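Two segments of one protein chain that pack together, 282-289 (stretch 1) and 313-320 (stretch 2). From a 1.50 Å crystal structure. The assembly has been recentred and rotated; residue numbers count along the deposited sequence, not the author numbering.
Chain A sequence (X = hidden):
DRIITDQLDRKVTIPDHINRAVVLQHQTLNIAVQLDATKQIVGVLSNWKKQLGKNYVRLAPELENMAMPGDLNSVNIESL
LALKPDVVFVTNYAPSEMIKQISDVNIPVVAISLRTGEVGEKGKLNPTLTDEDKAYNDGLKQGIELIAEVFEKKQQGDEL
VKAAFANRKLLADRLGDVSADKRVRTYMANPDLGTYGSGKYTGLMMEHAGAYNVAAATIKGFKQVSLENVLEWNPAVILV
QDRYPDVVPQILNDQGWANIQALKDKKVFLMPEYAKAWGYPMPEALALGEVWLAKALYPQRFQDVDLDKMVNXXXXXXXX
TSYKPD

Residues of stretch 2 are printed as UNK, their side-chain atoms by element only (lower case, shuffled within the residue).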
# COMPACT_ATOMS: atom_id res chain seq x y z
N MET A 282 0.07 0.54 -4.13
CA MET A 282 -1.37 0.46 -4.32
C MET A 282 -1.65 1.28 -5.54
O MET A 282 -0.93 2.27 -5.79
CB MET A 282 -2.14 1.07 -3.11
CG MET A 282 -1.86 0.52 -1.71
SD MET A 282 -2.98 -0.90 -1.22
CE MET A 282 -2.85 -2.01 -2.62
N PRO A 283 -2.63 0.84 -6.35
CA PRO A 283 -2.77 1.44 -7.66
C PRO A 283 -3.02 2.92 -7.57
O PRO A 283 -2.52 3.66 -8.44
CB PRO A 283 -4.01 0.74 -8.27
CG PRO A 283 -4.72 -0.01 -7.02
CD PRO A 283 -3.59 -0.28 -6.06
N GLU A 284 -3.82 3.37 -6.61
CA GLU A 284 -4.06 4.84 -6.47
C GLU A 284 -2.86 5.62 -6.04
O GLU A 284 -2.78 6.83 -6.30
CB GLU A 284 -5.26 5.16 -5.53
CG GLU A 284 -5.04 4.81 -4.03
CD GLU A 284 -5.22 3.36 -3.60
OE1 GLU A 284 -5.21 2.46 -4.48
OE2 GLU A 284 -5.36 3.15 -2.37
N ALA A 285 -1.96 4.95 -5.33
CA ALA A 285 -0.69 5.62 -4.85
C ALA A 285 0.16 5.92 -6.05
O ALA A 285 0.71 7.02 -6.08
CB ALA A 285 0.03 4.75 -3.92
N LEU A 286 0.29 4.99 -7.00
CA LEU A 286 1.02 5.31 -8.30
C LEU A 286 0.31 6.40 -9.06
O LEU A 286 0.87 7.50 -9.34
CB LEU A 286 1.16 4.05 -9.22
CG LEU A 286 2.30 3.18 -8.63
CD1 LEU A 286 2.10 2.43 -7.26
CD2 LEU A 286 2.70 2.13 -9.72
N ALA A 287 -0.98 6.15 -9.37
CA ALA A 287 -1.67 6.97 -10.34
C ALA A 287 -1.83 8.45 -9.83
O ALA A 287 -1.56 9.47 -10.55
CB ALA A 287 -2.98 6.33 -10.65
N LEU A 288 -2.29 8.56 -8.59
CA LEU A 288 -2.60 9.84 -8.02
C LEU A 288 -1.51 10.31 -7.01
O LEU A 288 -1.16 11.51 -6.91
CB LEU A 288 -4.01 9.74 -7.33
CG LEU A 288 -5.14 9.15 -8.20
CD1 LEU A 288 -6.44 9.04 -7.34
CD2 LEU A 288 -5.42 10.04 -9.43
N GLY A 289 -1.07 9.40 -6.15
CA GLY A 289 -0.19 9.78 -5.10
C GLY A 289 1.13 10.36 -5.64
O GLY A 289 1.60 11.34 -5.08
N UNK A 313 -12.02 11.48 -11.33
CA UNK A 313 -12.30 10.49 -12.37
C UNK A 313 -11.96 9.04 -11.82
O UNK A 313 -12.69 8.07 -12.04
c UNK A 313 -11.44 10.73 -13.63
o UNK A 313 -13.02 12.41 -14.15
c UNK A 313 -11.88 11.98 -14.41
o UNK A 313 -11.00 12.50 -15.17
N UNK A 314 -10.83 8.98 -11.10
CA UNK A 314 -10.33 7.74 -10.52
C UNK A 314 -11.29 7.25 -9.41
O UNK A 314 -11.65 6.02 -9.39
c UNK A 314 -7.01 4.20 -8.61
c UNK A 314 -6.57 4.82 -9.78
c UNK A 314 -8.90 7.95 -9.94
c UNK A 314 -8.66 5.97 -8.33
o UNK A 314 -6.42 2.98 -8.21
c UNK A 314 -7.21 6.07 -10.19
c UNK A 314 -8.19 6.62 -9.44
c UNK A 314 -8.05 4.83 -7.84
N UNK A 315 -11.68 8.15 -8.52
CA UNK A 315 -12.57 7.78 -7.40
C UNK A 315 -13.93 7.37 -7.97
O UNK A 315 -14.46 6.37 -7.53
c UNK A 315 -10.30 8.81 -5.48
c UNK A 315 -12.08 8.48 -3.91
c UNK A 315 -11.68 8.72 -5.24
c UNK A 315 -9.37 8.67 -4.37
c UNK A 315 -12.70 8.86 -6.33
c UNK A 315 -11.19 8.41 -2.81
c UNK A 315 -9.78 8.48 -3.08
o UNK A 315 -8.95 8.32 -1.97
N UNK A 316 -14.42 8.04 -9.00
CA UNK A 316 -15.79 7.70 -9.45
C UNK A 316 -15.74 6.31 -10.12
O UNK A 316 -16.69 5.51 -9.92
n UNK A 316 -17.83 11.33 -8.13
c UNK A 316 -16.27 8.77 -10.46
o UNK A 316 -18.55 9.34 -8.91
c UNK A 316 -16.47 10.15 -9.78
c UNK A 316 -17.73 10.24 -8.93
N UNK A 317 -14.59 6.00 -10.79
CA UNK A 317 -14.42 4.71 -11.48
C UNK A 317 -14.20 3.51 -10.54
O UNK A 317 -14.99 2.52 -10.58
c UNK A 317 -13.33 4.76 -12.56
n UNK A 317 -14.77 1.05 -15.52
c UNK A 317 -13.90 2.95 -14.21
c UNK A 317 -13.52 1.52 -14.65
c UNK A 317 -12.97 3.40 -13.09
N UNK A 318 -13.29 3.69 -9.53
CA UNK A 318 -12.83 2.53 -8.74
C UNK A 318 -13.45 2.51 -7.37
O UNK A 318 -13.54 1.41 -6.76
c UNK A 318 -9.97 3.26 -10.81
c UNK A 318 -10.69 2.29 -10.10
c UNK A 318 -11.27 2.56 -8.70
c UNK A 318 -9.74 1.79 -12.74
c UNK A 318 -10.96 1.09 -10.74
c UNK A 318 -9.51 3.02 -12.11
c UNK A 318 -10.53 0.83 -12.03
N UNK A 319 -13.80 3.68 -6.82
CA UNK A 319 -14.47 3.66 -5.51
C UNK A 319 -15.94 3.97 -5.59
O UNK A 319 -16.58 3.95 -4.57
c UNK A 319 -11.28 5.05 -4.44
c UNK A 319 -13.81 4.64 -4.51
c UNK A 319 -12.18 3.09 -3.28
o UNK A 319 -8.57 3.27 -2.66
c UNK A 319 -9.79 3.55 -3.19
c UNK A 319 -10.89 2.74 -2.82
c UNK A 319 -9.98 4.73 -3.91
c UNK A 319 -12.40 4.25 -4.07
N UNK A 320 -16.45 4.26 -6.78
CA UNK A 320 -17.90 4.52 -7.07
C UNK A 320 -18.44 5.70 -6.19
O UNK A 320 -19.66 5.79 -5.78
c UNK A 320 -16.82 -0.11 -5.66
n UNK A 320 -18.07 0.41 -5.80
c UNK A 320 -18.17 2.03 -7.63
n UNK A 320 -16.01 -0.31 -6.69
c UNK A 320 -18.70 3.19 -6.88
n UNK A 320 -16.36 -0.31 -4.44
c UNK A 320 -18.77 0.70 -7.07

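Position 313 opens the helical part of stretch 2 with four side-chain atoms: two carbons, the second carrying two oxygens. This short carboxylate is Asp313, exposed, with no contact to stretch 1.

At position 314 one carbon leads to a six-carbon ring bearing a single oxygen, and the CA-to-CB bond points toward stretch 1. Ring and oxygen settle among Pro283, Glu284, Ala287 and Leu288, and only a phenol fits the atoms: Tyr314. Its chi1 of -173° (t) carries the ring across to the facing helix. CG lies 3.7 Å from Leu288 CD1, CE1 4.0 Å from Ala287 CB, and CE2 3.6 Å from Glu284 CB. The hydroxyl reaches the first turn of that helix, where OH is 3.3 Å from Pro283 CB. It also comes within 3.1 Å of Glu284 N, but the angle is too poor for a hydrogen bond; OH finds its partner elsewhere in the structure.

At position 315 the atoms are again one carbon and a six-carbon ring with one oxygen; the CA-to-CB bond points sideways, but the ring comes nearer and meets Leu288 CD1 at its edge. This is Tyr315, whose CE1 lies 4.2 Å from Leu288 CD1.

Position 316 carries three carbons, the third holding one oxygen and one nitrogen. This amide is Gln316, exposed and far from stretch 1. Four carbons in a row ending in nitrogen follow at 317, identifying Lys317, also exposed and out of reach.

The side chain at 318 is one carbon and a six-carbon ring without a heteroatom. It is Phe318, buried but not against stretch 1.

At 319 one carbon leads to a six-carbon ring bearing one oxygen; the CA-to-CB bond points toward stretch 1 and the oxygen comes close to the Glu284 carboxylate. This is Tyr319, whose OH lies 3.2 Å from Glu284 OE2, a close polar approach rather than a hydrogen bond; both atoms are satisfied elsewhere in the structure.

Position 320 has three carbons, a nitrogen, and a carbon carrying two more nitrogens. This guanidinium belongs to Arg320, which leaves helical geometry with a positive phi of 57° and does not touch stretch 1.

The two helices run nearly antiparallel, at 160°, with axes 11.6 Å apart at closest approach. Such a separation leaves room for a large side chain, and Tyr314 fills it as a knob among Pro283, Glu284, Ala287 and Leu288. No hydrogen bond links the stretches, so the contact, burying 290 Å² in total, rests mainly on packing around this ring, with Leu288 touching both Tyr314 and Tyr315.

Stretch 2 313-320: DYYQKFYR
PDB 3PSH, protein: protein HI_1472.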